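Local coordinates for protein Ta0487 (Thermoplasma acidophilum, PDB 3KBQ) that is a CinA-family protein of unknown function whose fragment here comprises a probable molybdopterin-binding domain, at the interface of chains A and B. Residues are numbered along the deposited sequence; one frame, centred on the assembly and turned at random. Chains: chain A/B, Protein Ta0487.

Contact 1: the interface of chains A and B. Residues chain A 40-41; chain B 16, 44, 46, 51, 54.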
loop_
_atom_site.group_PDB
_atom_site.type_symbol
_atom_site.label_atom_id
_atom_site.label_comp_id
_atom_site.label_asym_id
_atom_site.label_seq_id
_atom_site.Cartn_x
_atom_site.Cartn_y
_atom_site.Cartn_z
ATOM N N ARG A 40 -3.849 -10.191 -1.655
ATOM C CA ARG A 40 -4.714 -9.787 -0.536
ATOM C C ARG A 40 -4.487 -8.335 -0.146
ATOM O O ARG A 40 -5.442 -7.602 0.067
ATOM C CB ARG A 40 -4.500 -10.696 0.645
ATOM C CG ARG A 40 -5.214 -10.230 1.919
ATOM C CD ARG A 40 -5.690 -11.437 2.663
ATOM N NE ARG A 40 -6.222 -11.123 3.988
ATOM C CZ ARG A 40 -6.262 -12.027 4.955
ATOM N NH1 ARG A 40 -5.762 -13.243 4.707
ATOM N NH2 ARG A 40 -6.776 -11.723 6.158
ATOM N N ARG A 41 -3.225 -7.931 -0.035
ATOM C CA ARG A 41 -2.858 -6.641 0.555
ATOM C C ARG A 41 -1.637 -6.043 -0.095
ATOM O O ARG A 41 -0.758 -6.774 -0.610
ATOM C CB ARG A 41 -2.515 -6.780 2.056
ATOM C CG ARG A 41 -3.721 -6.882 2.891
ATOM C CD ARG A 41 -3.357 -6.903 4.408
ATOM N NE ARG A 41 -4.524 -7.333 5.165
ATOM C CZ ARG A 41 -4.545 -7.500 6.476
ATOM N NH1 ARG A 41 -3.433 -7.274 7.182
ATOM N NH2 ARG A 41 -5.671 -7.920 7.069
ATOM N N LEU B 16 -4.940 -3.783 -6.417
ATOM C CA LEU B 16 -4.161 -4.965 -5.913
ATOM C C LEU B 16 -3.823 -5.894 -7.046
ATOM O O LEU B 16 -2.710 -6.455 -7.129
ATOM C CB LEU B 16 -4.973 -5.754 -4.904
ATOM C CG LEU B 16 -5.016 -5.019 -3.572
ATOM C CD1 LEU B 16 -6.045 -5.658 -2.681
ATOM C CD2 LEU B 16 -3.619 -5.020 -2.874
ATOM N N VAL B 44 -2.766 -0.779 0.704
ATOM C CA VAL B 44 -3.716 -1.072 -0.361
ATOM C C VAL B 44 -4.501 -2.276 0.100
ATOM O O VAL B 44 -3.948 -3.326 0.445
ATOM C CB VAL B 44 -3.043 -1.343 -1.718
ATOM C CG1 VAL B 44 -4.119 -1.434 -2.815
ATOM C CG2 VAL B 44 -2.015 -0.219 -2.046
ATOM N N MET B 46 -8.418 -4.610 -0.279
ATOM C CA MET B 46 -9.587 -5.039 -1.062
ATOM C C MET B 46 -10.840 -4.334 -0.595
ATOM O O MET B 46 -10.902 -3.806 0.548
ATOM C CB MET B 46 -9.813 -6.569 -0.857
ATOM C CG MET B 46 -8.707 -7.462 -1.536
ATOM S SD MET B 46 -8.939 -9.296 -1.346
ATOM C CE MET B 46 -9.017 -9.367 0.356
ATOM N N GLU B 51 -10.861 -5.740 6.005
ATOM C CA GLU B 51 -9.545 -5.337 5.512
ATOM C C GLU B 51 -9.428 -3.838 5.555
ATOM O O GLU B 51 -8.362 -3.286 5.879
ATOM C CB GLU B 51 -9.338 -5.800 4.053
ATOM C CG GLU B 51 -9.257 -7.330 3.932
ATOM C CD GLU B 51 -7.971 -7.864 4.540
ATOM O OE1 GLU B 51 -6.894 -7.630 3.960
ATOM O OE2 GLU B 51 -8.033 -8.488 5.625
ATOM N N TRP B 54 -8.940 -2.838 9.172
ATOM C CA TRP B 54 -7.533 -3.095 9.492
ATOM C C TRP B 54 -6.636 -1.907 9.083
ATOM O O TRP B 54 -5.865 -1.422 9.891
ATOM C CB TRP B 54 -7.025 -4.462 8.944
ATOM C CG TRP B 54 -5.543 -4.587 9.052
ATOM C CD1 TRP B 54 -4.797 -4.949 10.193
ATOM C CD2 TRP B 54 -4.592 -4.259 8.038
ATOM N NE1 TRP B 54 -3.448 -4.854 9.891
ATOM C CE2 TRP B 54 -3.299 -4.444 8.589
ATOM C CE3 TRP B 54 -4.710 -3.814 6.708
ATOM C CZ2 TRP B 54 -2.122 -4.209 7.849
ATOM C CZ3 TRP B 54 -3.535 -3.604 5.958
ATOM C CH2 TRP B 54 -2.256 -3.806 6.548
HETATM O O HOH W 1 -7.122 -6.361 1.632
#

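Contact 2: the interface of chains A and B. Residues chain A 16-18; chain B 26, 29-30, 33, 39.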
loop_
_atom_site.group_PDB
_atom_site.type_symbol
_atom_site.label_atom_id
_atom_site.label_comp_id
_atom_site.label_asym_id
_atom_site.label_seq_id
_atom_site.Cartn_x
_atom_site.Cartn_y
_atom_site.Cartn_z
ATOM N N LEU A 16 6.163 6.386 -1.382
ATOM C CA LEU A 16 5.293 7.053 -0.394
ATOM C C LEU A 16 5.111 8.524 -0.675
ATOM O O LEU A 16 4.008 9.056 -0.471
ATOM C CB LEU A 16 5.908 6.942 1.000
ATOM C CG LEU A 16 5.880 5.484 1.461
ATOM C CD1 LEU A 16 6.914 5.336 2.585
ATOM C CD2 LEU A 16 4.478 5.070 1.958
ATOM N N LYS A 17 6.181 9.200 -1.097
ATOM C CA LYS A 17 6.088 10.643 -1.319
ATOM C C LYS A 17 5.485 10.965 -2.657
ATOM O O LYS A 17 5.306 12.139 -2.983
ATOM C CB LYS A 17 7.440 11.359 -1.160
ATOM C CG LYS A 17 7.937 11.227 0.289
ATOM C CD LYS A 17 9.370 11.697 0.457
ATOM C CE LYS A 17 10.081 10.874 1.506
ATOM N NZ LYS A 17 9.909 11.462 2.881
ATOM N N GLY A 18 5.179 9.923 -3.434
ATOM C CA GLY A 18 4.624 10.118 -4.782
ATOM C C GLY A 18 5.557 10.728 -5.793
ATOM O O GLY A 18 5.103 11.453 -6.677
ATOM N N ALA B 26 0.096 8.286 -5.335
ATOM C CA ALA B 26 1.158 9.239 -5.734
ATOM C C ALA B 26 0.707 10.660 -5.540
ATOM O O ALA B 26 1.418 11.438 -4.966
ATOM C CB ALA B 26 1.653 9.021 -7.189
ATOM N N GLY B 29 0.384 11.290 -1.771
ATOM C CA GLY B 29 1.720 11.325 -1.186
ATOM C C GLY B 29 2.429 12.639 -1.473
ATOM O O GLY B 29 3.043 13.229 -0.578
ATOM N N ASN B 30 2.322 13.095 -2.725
ATOM C CA ASN B 30 2.964 14.336 -3.122
ATOM C C ASN B 30 2.286 15.550 -2.460
ATOM O O ASN B 30 2.980 16.454 -1.979
ATOM C CB ASN B 30 2.971 14.486 -4.659
ATOM C CG ASN B 30 3.674 15.771 -5.107
ATOM O OD1 ASN B 30 4.870 15.952 -4.892
ATOM N ND2 ASN B 30 2.926 16.662 -5.693
ATOM N N THR B 33 3.321 15.509 1.303
ATOM C CA THR B 33 4.742 15.917 1.309
ATOM C C THR B 33 4.906 17.411 1.076
ATOM O O THR B 33 5.685 18.102 1.793
ATOM C CB THR B 33 5.581 15.135 0.254
ATOM O OG1 THR B 33 5.482 13.750 0.526
ATOM C CG2 THR B 33 7.124 15.516 0.308
ATOM N N VAL B 39 5.113 11.166 4.981
ATOM C CA VAL B 39 4.194 10.091 4.643
ATOM C C VAL B 39 4.829 8.767 5.113
ATOM O O VAL B 39 5.844 8.296 4.609
ATOM C CB VAL B 39 3.858 10.050 3.143
ATOM C CG1 VAL B 39 2.836 8.913 2.838
ATOM C CG2 VAL B 39 3.345 11.427 2.698
#

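Contact 1: the interface of chains A and B
A:Arg41 reaches across from strand 38-45 and sets the edge of its guanidinium against the carboxylate of B:Glu51 and one face against the indole of B:Trp54, both on helix 49-62. The grip on B:Glu51 is side-on: A:Arg41 NE meets carboxylate oxygen OE1 at 2.7 Å, and A:Arg41 NH2 meets OE2 at 2.8 Å. Both bonds are nearly straight and lie in the guanidinium plane, but they reach the syn side of each oxygen from somewhat out of the carboxylate plane, the two flat groups being turned 32° apart. On the stacked face, A:Arg41 NH1 lies 3.3 Å from the centroid of the six-membered ring of B:Trp54 in a cation-pi contact. Pairing at the edge and stacking on the face together fix the rotation of the group. The chain of A:Arg41 runs extended from CG to NE, which carries the charge out as far as the helix.

A:Arg40 is held more loosely. A:Arg40 NH2 stands 3.5 Å from B:Glu51 OE2, a longer salt bridge, with the planes 59° apart. Water 1 lies 2.6 Å from A:Arg40 O and also bonds B:Met46 N and B:Glu51 OE1, joining this backbone to chain B. Methyl CD1 of B:Leu16 touches this carbonyl as well. Two arginines sharing one carboxylate would probably keep B:Glu51 ionised. The patch would hold strand to helix between the copies, if this two-fold pair is the biological dimer.

Contact 2: the interface of chains A and B
The turn that follows the short helix 13-16 of chain A fits against helix 23-34 of chain B and the start of that chain's strand 38-45, a patch made mostly by backbone and aliphatic groups. A:Lys17 is the residue most covered by the partner, with 69 Å² hidden. It lies against B:Thr33 through the carbons at the base of its side chain: A:Lys17 CB and CG both meet the hydroxyl B:Thr33 OG1, CB at 3.5 Å, and the two side chains cross at about a right angle. That hydroxyl sits beside its own backbone N (chi1 -58°), which turns it back along the helix, where B:Thr33 OG1 donates to B:Gly29 O at 2.7 Å, tilted 33° from the carbonyl plane. The bond fixes the rotation of the side chain and holds OG1 where the lysine carbons rest. A valine in place of B:Thr33 would probably leave B:Gly29 O without its hydroxyl donor and set a methyl, not a polar oxygen, against CB and CG of A:Lys17.

A glycine on the turn lets the backbones come close. A:Gly18 CA lies 3.7 Å from B:Ala26 CA, with the small methyl of the alanine also touching it. The carbonyl oxygen A:Lys17 O lies alongside the helix, 3.1 Å from B:Asn30 N, whose backbone N-H is directed away from it, so the approach is one of packing. On the strand side, B:Val39 faces A:Leu16: B:Val39 CG1, anti to the backbone N (chi1 -178°), lies 4.1 Å from A:Leu16 CB. On the same leucine, methyl CD1 of A:Leu16 rests 3.7 Å from the carbonyl oxygen B:Val39 O.

The centres of contact 1 and contact 2 lie about 19 Å apart, measured between their C-alpha atoms, along one two-fold interface. They share helix 13-16 and strand 38-45: B:Leu16 sits in contact 1 and A:Leu16 in contact 2, while the strand enters contact 1 from both chains and contact 2 from B. The longer helices differ, 49-62 in the first and 23-34 in the second. Contact 1 is charged and partly water-mediated, whereas contact 2 relies on close apolar and backbone fit. By symmetry each recurs once more, so polar and packed patches together join the pair, which may or may not be the biological dimer.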